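PDB 3H7T: group 3 allergen SMIPP-S YvT004A06 from Sarcoptes scabiei type hominis, which is an inactivated paralogue of trypsin-like serine proteases and probably lacks proteolytic activity. Local coordinates for residues A[124-130]-A[180-185]; A[104-108]-A[191-197]; A[37-41]-A[196-202]. One frame throughout, in Å; residues are numbered along the deposited sequence. Where two conformers were deposited one is given.

Interaction 1: residues A[124-130]-A[180-185]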
loop_
_atom_site.group_PDB
_atom_site.type_symbol
_atom_site.label_atom_id
_atom_site.label_comp_id
_atom_site.label_asym_id
_atom_site.label_seq_id
_atom_site.Cartn_x
_atom_site.Cartn_y
_atom_site.Cartn_z
ATOM N N GLY A 124 -2.494 -7.914 2.489
ATOM C CA GLY A 124 -3.566 -7.011 2.872
ATOM C C GLY A 124 -4.894 -7.712 3.072
ATOM O O GLY A 124 -4.967 -8.944 3.049
ATOM N N TRP A 125 -5.933 -6.910 3.271
ATOM C CA TRP A 125 -7.276 -7.406 3.596
ATOM C C TRP A 125 -8.317 -7.023 2.545
ATOM O O TRP A 125 -9.506 -6.993 2.845
ATOM C CB TRP A 125 -7.733 -6.846 4.945
ATOM C CG TRP A 125 -6.930 -7.294 6.131
ATOM C CD1 TRP A 125 -7.196 -8.356 6.948
ATOM C CD2 TRP A 125 -5.764 -6.661 6.660
ATOM N NE1 TRP A 125 -6.259 -8.436 7.949
ATOM C CE2 TRP A 125 -5.363 -7.408 7.797
ATOM C CE3 TRP A 125 -5.008 -5.541 6.280
ATOM C CZ2 TRP A 125 -4.234 -7.076 8.555
ATOM C CZ3 TRP A 125 -3.886 -5.202 7.046
ATOM C CH2 TRP A 125 -3.512 -5.968 8.168
ATOM N N GLY A 126 -7.880 -6.743 1.318
ATOM C CA GLY A 126 -8.810 -6.384 0.239
ATOM C C GLY A 126 -9.599 -7.573 -0.285
ATOM O O GLY A 126 -9.360 -8.718 0.125
ATOM N N SER A 127 -10.509 -7.298 -1.226
ATOM C CA SER A 127 -11.362 -8.329 -1.813
ATOM C C SER A 127 -10.537 -9.446 -2.449
ATOM O O SER A 127 -9.409 -9.211 -2.921
ATOM C CB SER A 127 -12.322 -7.705 -2.833
ATOM O OG SER A 127 -13.261 -8.654 -3.299
ATOM N N THR A 128 -11.095 -10.660 -2.439
ATOM C CA THR A 128 -10.415 -11.843 -2.961
ATOM C C THR A 128 -11.051 -12.425 -4.235
ATOM O O THR A 128 -10.724 -13.538 -4.646
ATOM C CB THR A 128 -10.300 -12.953 -1.887
ATOM O OG1 THR A 128 -11.615 -13.332 -1.462
ATOM C CG2 THR A 128 -9.479 -12.463 -0.670
ATOM N N ASN A 129 -11.975 -11.683 -4.836
ATOM C CA ASN A 129 -12.411 -11.961 -6.210
ATOM C C ASN A 129 -12.943 -10.683 -6.868
ATOM O O ASN A 129 -13.349 -9.750 -6.167
ATOM C CB ASN A 129 -13.409 -13.126 -6.257
ATOM C CG ASN A 129 -14.767 -12.762 -5.687
ATOM O OD1 ASN A 129 -15.476 -11.921 -6.235
ATOM N ND2 ASN A 129 -15.140 -13.407 -4.586
ATOM N N PHE A 130 -12.938 -10.621 -8.197
ATOM C CA PHE A 130 -13.230 -9.348 -8.871
ATOM C C PHE A 130 -14.717 -8.998 -8.922
ATOM O O PHE A 130 -15.075 -7.878 -9.277
ATOM C CB PHE A 130 -12.573 -9.264 -10.262
ATOM C CG PHE A 130 -11.612 -8.099 -10.414
ATOM C CD1 PHE A 130 -12.077 -6.819 -10.715
ATOM C CD2 PHE A 130 -10.243 -8.286 -10.254
ATOM C CE1 PHE A 130 -11.189 -5.743 -10.848
ATOM C CE2 PHE A 130 -9.342 -7.213 -10.384
ATOM C CZ PHE A 130 -9.819 -5.944 -10.686
ATOM N N TYR A 180 -3.997 -10.160 -8.328
ATOM C CA TYR A 180 -4.413 -8.755 -8.453
ATOM C C TYR A 180 -4.665 -8.086 -7.107
ATOM O O TYR A 180 -5.062 -8.738 -6.135
ATOM C CB TYR A 180 -5.699 -8.640 -9.287
ATOM C CG TYR A 180 -5.667 -9.323 -10.642
ATOM C CD1 TYR A 180 -5.271 -8.625 -11.782
ATOM C CD2 TYR A 180 -6.070 -10.659 -10.788
ATOM C CE1 TYR A 180 -5.253 -9.238 -13.028
ATOM C CE2 TYR A 180 -6.049 -11.287 -12.031
ATOM C CZ TYR A 180 -5.633 -10.566 -13.148
ATOM O OH TYR A 180 -5.610 -11.166 -14.391
ATOM N N ILE A 181 -4.446 -6.774 -7.070
ATOM C CA ILE A 181 -4.876 -5.938 -5.954
ATOM C C ILE A 181 -6.411 -5.862 -5.992
ATOM O O ILE A 181 -6.991 -5.579 -7.039
ATOM C CB ILE A 181 -4.207 -4.540 -6.054
ATOM C CG1 ILE A 181 -2.710 -4.652 -5.729
ATOM C CG2 ILE A 181 -4.918 -3.462 -5.186
ATOM C CD1 ILE A 181 -2.400 -5.105 -4.266
ATOM N N GLY A 182 -7.053 -6.156 -4.862
ATOM C CA GLY A 182 -8.509 -6.072 -4.748
ATOM C C GLY A 182 -8.962 -4.773 -4.109
ATOM O O GLY A 182 -8.142 -3.988 -3.637
ATOM N N TYR A 183 -10.274 -4.540 -4.104
ATOM C CA TYR A 183 -10.862 -3.371 -3.441
ATOM C C TYR A 183 -10.569 -3.491 -1.957
ATOM O O TYR A 183 -10.804 -4.538 -1.371
ATOM C CB TYR A 183 -12.375 -3.298 -3.692
ATOM C CG TYR A 183 -13.064 -2.090 -3.083
ATOM C CD1 TYR A 183 -13.069 -0.862 -3.744
ATOM C CD2 TYR A 183 -13.729 -2.183 -1.854
ATOM C CE1 TYR A 183 -13.707 0.250 -3.196
ATOM C CE2 TYR A 183 -14.380 -1.068 -1.295
ATOM C CZ TYR A 183 -14.359 0.141 -1.977
ATOM O OH TYR A 183 -14.979 1.245 -1.450
ATOM N N GLY A 184 -10.056 -2.418 -1.355
ATOM C CA GLY A 184 -9.545 -2.478 0.012
ATOM C C GLY A 184 -8.040 -2.714 0.152
ATOM O O GLY A 184 -7.489 -2.612 1.254
ATOM N N ASP A 185 -7.377 -3.035 -0.952
ATOM C CA ASP A 185 -5.934 -3.314 -0.945
ATOM C C ASP A 185 -5.053 -2.111 -1.267
ATOM O O ASP A 185 -3.827 -2.249 -1.313
ATOM C CB ASP A 185 -5.579 -4.445 -1.922
ATOM C CG ASP A 185 -5.887 -5.829 -1.376
ATOM O OD1 ASP A 185 -5.662 -6.089 -0.171
ATOM O OD2 ASP A 185 -6.336 -6.677 -2.181
HETATM O O HOH W 1 -5.541 -4.267 2.948
#
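This is a buried contact between two loops of the trypsin fold, held by one backbone bond and one aspartate side chain: residues 124-130 leave strand 119-124, while the loop 180-185 leads toward strand 189-192. Its centre is a type II turn from G182 to D185, closed by D185 N to G182 O at 3.0 Å. The turn presents Y183 O to S127 N (2.8 Å, 156° at the hydrogen). D185 is the second junction. Its OD1 accepts from G126 N (2.8 Å, a bent 138°), while OD2 accepts from G182 N (2.8 Å, 151°) and also from the N-terminal amine of I1. Water 1 adds a bridge, accepting from W125 N at 2.7 Å and donating to G184 O at 3.1 Å. The glycines are steric requirements: an ideal CB on G124 would fall 2.8 Å from D185 OD1, on G126 2.2 Å from D185 CG, on G182 2.2 Å from S127 O; on G184 (95/-10°) it would jam against Y183 O and lie 3.2 Å from G126 CA. At the outer end, the F130 ring edge meets the face of Y180 (centroids 6.0 Å, planes at 89°), and Y180 OH bonds to E178, a zinc ligand. An aspartate holding the N-terminal isoleucine is the textbook hallmark of activated trypsin-like proteases, so the D185 pairing is consistent with an activated-type insertion of the N terminus.

Interaction 2: residues A[104-108]-A[191-197]; sequences KIELP and VQNGTLV
An extended loop segment, 104-108 (phi -74 to -105°, psi 134 to 171°), belongs to the connection between strands 87-91 and 119-124 that carries the chain from the first barrel to the second, and here runs beside the 189-192/195-200 hairpin of the second (C-terminal) barrel. E106 CA lies 4.8 Å from T195 CA and L107 CA 5.4 Å from L196 CA, so both advance in the same direction. V191 (-116/136°) offers CG2 to I105 CD1 at 4.0 Å; I105 is t, p. Q192 to T195 forms a type I' turn, N193 at 51/54° and G194 at 58/24°, closed by Q192 N to T195 O (3.1 Å). G194 O accepts from water 2 at 2.7 Å, which accepts from E106 N at 2.8 Å. T195 (-133/157°, p) bonds OG1 to Q192 O (3.2 Å), and its CA makes a CA-H...O contact with E106 O (3.2 Å, 122° at the hydrogen). L196 (-83/97°, t, p) donates N to the same E106 O at 2.8 Å and 166°; its CB meets I105 CG2 at 3.9 Å. V197 (-91/-20°) puts CG1 4.4 Å from P108 CB. L196 O, buried 3.2 Å from P108 CD, finds no partner, since proline brings no amide hydrogen.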
loop_
_atom_site.group_PDB
_atom_site.type_symbol
_atom_site.label_atom_id
_atom_site.label_comp_id
_atom_site.label_asym_id
_atom_site.label_seq_id
_atom_site.Cartn_x
_atom_site.Cartn_y
_atom_site.Cartn_z
ATOM N N LYS A 104 8.715 -2.691 12.308
ATOM C CA LYS A 104 8.914 -1.729 11.228
ATOM C C LYS A 104 9.541 -2.393 10.002
ATOM O O LYS A 104 10.300 -3.358 10.121
ATOM C CB LYS A 104 9.716 -0.497 11.686
ATOM C CG LYS A 104 11.087 -0.767 12.277
ATOM C CD LYS A 104 11.784 0.546 12.636
ATOM C CE LYS A 104 13.013 0.324 13.494
ATOM N NZ LYS A 104 12.654 0.148 14.932
ATOM N N ILE A 105 9.190 -1.881 8.826
ATOM C CA ILE A 105 9.800 -2.300 7.568
ATOM C C ILE A 105 10.750 -1.202 7.099
ATOM O O ILE A 105 10.391 -0.026 7.120
ATOM C CB ILE A 105 8.725 -2.595 6.461
ATOM C CG1 ILE A 105 9.364 -3.193 5.200
ATOM C CG2 ILE A 105 7.934 -1.337 6.096
ATOM C CD1 ILE A 105 9.534 -4.701 5.232
ATOM N N GLU A 106 11.950 -1.589 6.673
ATOM C CA GLU A 106 12.964 -0.625 6.224
ATOM C C GLU A 106 12.639 -0.037 4.853
ATOM O O GLU A 106 12.031 -0.694 4.010
ATOM C CB GLU A 106 14.362 -1.262 6.203
ATOM C CG GLU A 106 14.907 -1.674 7.575
ATOM C CD GLU A 106 14.971 -0.523 8.570
ATOM O OE1 GLU A 106 15.545 0.535 8.231
ATOM O OE2 GLU A 106 14.452 -0.684 9.698
ATOM N N LEU A 107 13.044 1.209 4.636
ATOM C CA LEU A 107 12.903 1.838 3.323
ATOM C C LEU A 107 13.973 1.324 2.354
ATOM O O LEU A 107 15.041 0.901 2.789
ATOM C CB LEU A 107 12.945 3.365 3.452
ATOM C CG LEU A 107 11.752 4.011 4.173
ATOM C CD1 LEU A 107 11.998 5.500 4.466
ATOM C CD2 LEU A 107 10.481 3.833 3.342
ATOM N N PRO A 108 13.684 1.339 1.035
ATOM C CA PRO A 108 14.651 0.902 0.039
ATOM C C PRO A 108 15.668 2.013 -0.240
ATOM O O PRO A 108 15.461 3.145 0.191
ATOM C CB PRO A 108 13.779 0.711 -1.199
ATOM C CG PRO A 108 12.766 1.785 -1.077
ATOM C CD PRO A 108 12.441 1.823 0.402
ATOM N N VAL A 191 6.916 -5.932 -0.654
ATOM C CA VAL A 191 8.219 -6.137 -0.017
ATOM C C VAL A 191 9.190 -6.921 -0.891
ATOM O O VAL A 191 8.833 -7.928 -1.497
ATOM C CB VAL A 191 8.069 -6.837 1.385
ATOM C CG1 VAL A 191 9.429 -7.079 2.034
ATOM C CG2 VAL A 191 7.214 -6.001 2.307
ATOM N N GLN A 192 10.436 -6.453 -0.941
ATOM C CA GLN A 192 11.482 -7.162 -1.652
ATOM C C GLN A 192 12.786 -6.981 -0.875
ATOM O O GLN A 192 13.171 -5.852 -0.539
ATOM C CB GLN A 192 11.598 -6.631 -3.079
ATOM C CG GLN A 192 12.006 -7.667 -4.098
ATOM C CD GLN A 192 12.089 -7.093 -5.496
ATOM O OE1 GLN A 192 12.700 -6.044 -5.718
ATOM N NE2 GLN A 192 11.469 -7.778 -6.454
ATOM N N ASN A 193 13.433 -8.103 -0.563
ATOM C CA ASN A 193 14.671 -8.129 0.225
ATOM C C ASN A 193 14.562 -7.333 1.525
ATOM O O ASN A 193 15.372 -6.443 1.794
ATOM C CB ASN A 193 15.867 -7.654 -0.607
ATOM N N GLY A 194 13.538 -7.659 2.310
ATOM C CA GLY A 194 13.310 -7.046 3.617
ATOM C C GLY A 194 13.162 -5.534 3.641
ATOM O O GLY A 194 13.406 -4.905 4.675
ATOM N N THR A 195 12.770 -4.943 2.511
ATOM C CA THR A 195 12.498 -3.506 2.461
ATOM C C THR A 195 11.176 -3.235 1.743
ATOM O O THR A 195 10.724 -4.053 0.960
ATOM C CB THR A 195 13.644 -2.694 1.789
ATOM O OG1 THR A 195 13.557 -2.803 0.371
ATOM C CG2 THR A 195 15.032 -3.151 2.272
ATOM N N LEU A 196 10.574 -2.084 2.023
ATOM C CA LEU A 196 9.309 -1.685 1.409
ATOM C C LEU A 196 9.518 -1.048 0.025
ATOM O O LEU A 196 9.806 0.146 -0.078
ATOM C CB LEU A 196 8.568 -0.713 2.329
ATOM C CG LEU A 196 7.151 -0.335 1.890
ATOM C CD1 LEU A 196 6.204 -1.511 2.141
ATOM C CD2 LEU A 196 6.693 0.890 2.644
ATOM N N VAL A 197 9.358 -1.831 -1.038
ATOM C CA VAL A 197 9.639 -1.306 -2.391
ATOM C C VAL A 197 8.422 -0.692 -3.080
ATOM O O VAL A 197 8.564 0.089 -4.032
ATOM C CB VAL A 197 10.315 -2.357 -3.311
ATOM C CG1 VAL A 197 11.601 -2.873 -2.674
ATOM C CG2 VAL A 197 9.382 -3.516 -3.625
HETATM O O HOH W 2 12.754 -4.178 7.147
#

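Interaction 3: residues A[37-41]-A[196-202]; sequences ITAAQ and LVGVASY
In this trypsin-like double barrel, the end of strand 35-38 of the N-terminal barrel and the weakly bonded helical turn that follows it face strand 195-200 and the residues after it in the second sheet. End-to-end directions differ by 14°, with A39 CA 6.5 Å from S201 CA. I37 (-112/135°, rotamer tt) puts CG2 3.6 Å from L196 CD2 and CD1 4.2 Å from V199 CG2; V199 (-130/119°) is t. V197 (-91/-20°) and G198 (-146/158°) make a classic beta bulge opposite A190. A39 CB stands 3.8 Å from A200 O. Of the side-chain polar groups, T38 OG1 bonds to G27 O, away from this interface, and S201 OG has a weak bond to N85. Q41 stands where active family members carry the catalytic histidine after the TAA sequence. Its side chain (chi1 73°, chi2 -174°, chi3 101°) pairs with the Y202 backbone (-128/117°): OE1, also bonded by N85 ND2, accepts from Y202 N at 3.0 Å and 176°, and NE2 donates to Y202 O at 2.9 Å and 161°.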
loop_
_atom_site.group_PDB
_atom_site.type_symbol
_atom_site.label_atom_id
_atom_site.label_comp_id
_atom_site.label_asym_id
_atom_site.label_seq_id
_atom_site.Cartn_x
_atom_site.Cartn_y
_atom_site.Cartn_z
ATOM N N ILE A 37 2.893 4.348 6.507
ATOM C CA ILE A 37 2.697 4.770 5.120
ATOM C C ILE A 37 1.558 3.979 4.455
ATOM O O ILE A 37 1.476 2.761 4.588
ATOM C CB ILE A 37 4.002 4.697 4.283
ATOM C CG1 ILE A 37 3.777 5.257 2.869
ATOM C CG2 ILE A 37 4.581 3.270 4.259
ATOM C CD1 ILE A 37 5.063 5.573 2.115
ATOM N N THR A 38 0.698 4.701 3.747
ATOM C CA THR A 38 -0.434 4.123 3.023
ATOM C C THR A 38 -0.574 4.855 1.679
ATOM O O THR A 38 0.307 5.643 1.313
ATOM C CB THR A 38 -1.740 4.174 3.896
ATOM O OG1 THR A 38 -2.783 3.428 3.268
ATOM C CG2 THR A 38 -2.215 5.617 4.137
ATOM N N ALA A 39 -1.642 4.579 0.930
ATOM C CA ALA A 39 -1.902 5.298 -0.318
ATOM C C ALA A 39 -2.599 6.618 -0.028
ATOM O O ALA A 39 -3.409 6.699 0.891
ATOM C CB ALA A 39 -2.758 4.458 -1.259
ATOM N N ALA A 40 -2.300 7.643 -0.823
ATOM C CA ALA A 40 -2.972 8.938 -0.685
ATOM C C ALA A 40 -4.483 8.858 -0.910
ATOM O O ALA A 40 -5.243 9.488 -0.180
ATOM C CB ALA A 40 -2.355 9.957 -1.606
ATOM N N GLN A 41 -4.902 8.080 -1.916
ATOM C CA GLN A 41 -6.324 7.873 -2.240
ATOM C C GLN A 41 -7.173 7.439 -1.042
ATOM O O GLN A 41 -8.399 7.524 -1.085
ATOM C CB GLN A 41 -6.484 6.847 -3.375
ATOM C CG GLN A 41 -6.206 5.391 -2.951
ATOM C CD GLN A 41 -6.235 4.425 -4.120
ATOM O OE1 GLN A 41 -5.184 4.028 -4.623
ATOM N NE2 GLN A 41 -7.442 4.055 -4.576
ATOM N N LEU A 196 10.574 -2.084 2.023
ATOM C CA LEU A 196 9.309 -1.685 1.409
ATOM C C LEU A 196 9.518 -1.048 0.025
ATOM O O LEU A 196 9.806 0.146 -0.078
ATOM C CB LEU A 196 8.568 -0.713 2.329
ATOM C CG LEU A 196 7.151 -0.335 1.890
ATOM C CD1 LEU A 196 6.204 -1.511 2.141
ATOM C CD2 LEU A 196 6.693 0.890 2.644
ATOM N N VAL A 197 9.358 -1.831 -1.038
ATOM C CA VAL A 197 9.639 -1.306 -2.391
ATOM C C VAL A 197 8.422 -0.692 -3.080
ATOM O O VAL A 197 8.564 0.089 -4.032
ATOM C CB VAL A 197 10.315 -2.357 -3.311
ATOM C CG1 VAL A 197 11.601 -2.873 -2.674
ATOM C CG2 VAL A 197 9.382 -3.516 -3.625
ATOM N N GLY A 198 7.232 -1.058 -2.607
ATOM C CA GLY A 198 6.004 -0.561 -3.181
ATOM C C GLY A 198 4.882 -0.347 -2.186
ATOM O O GLY A 198 4.874 -0.917 -1.086
ATOM N N VAL A 199 3.948 0.509 -2.576
ATOM C CA VAL A 199 2.705 0.706 -1.836
ATOM C C VAL A 199 1.561 0.590 -2.828
ATOM O O VAL A 199 1.472 1.385 -3.768
ATOM C CB VAL A 199 2.657 2.086 -1.115
ATOM C CG1 VAL A 199 1.307 2.286 -0.425
ATOM C CG2 VAL A 199 3.802 2.218 -0.090
ATOM N N ALA A 200 0.668 -0.381 -2.610
ATOM C CA ALA A 200 -0.395 -0.656 -3.580
ATOM C C ALA A 200 -1.307 0.529 -3.871
ATOM O O ALA A 200 -1.697 1.277 -2.969
ATOM C CB ALA A 200 -1.230 -1.878 -3.151
ATOM N N SER A 201 -1.619 0.695 -5.152
ATOM C CA SER A 201 -2.687 1.559 -5.602
ATOM C C SER A 201 -3.876 0.701 -5.975
ATOM O O SER A 201 -3.731 -0.482 -6.313
ATOM C CB SER A 201 -2.285 2.320 -6.863
ATOM O OG SER A 201 -1.616 3.512 -6.521
ATOM N N TYR A 202 -5.045 1.321 -5.953
ATOM C CA TYR A 202 -6.243 0.700 -6.500
ATOM C C TYR A 202 -6.908 1.644 -7.487
ATOM O O TYR A 202 -7.337 2.724 -7.118
ATOM C CB TYR A 202 -7.216 0.320 -5.384
ATOM C CG TYR A 202 -8.465 -0.336 -5.906
ATOM C CD1 TYR A 202 -8.467 -1.687 -6.265
ATOM C CD2 TYR A 202 -9.643 0.394 -6.060
ATOM C CE1 TYR A 202 -9.623 -2.295 -6.770
ATOM C CE2 TYR A 202 -10.804 -0.206 -6.546
ATOM C CZ TYR A 202 -10.786 -1.543 -6.897
ATOM O OH TYR A 202 -11.937 -2.122 -7.378
#

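From the N terminus the chain first lays down 37-41, then 104-108, then 124-130, and returns to them in reverse order. The loop of interaction 1, closing at 180-185, therefore nests inside that of interaction 2, closing at 191-197, and both lie inside that of interaction 3. Interactions 2 and 3 meet on strand 195-200, sharing L196 and V197. Interaction 1 also touches interaction 3: D185 O is 3.2 Å from A200 CB. Interactions 1 and 2 stay about 10 Å apart at their nearest atoms, on opposite sides of the chain's centre. Interaction 3 joins the two barrels, interaction 2 seats the connection between them against the 189-192/195-200 hairpin, and interaction 1 joins two loops of the second barrel.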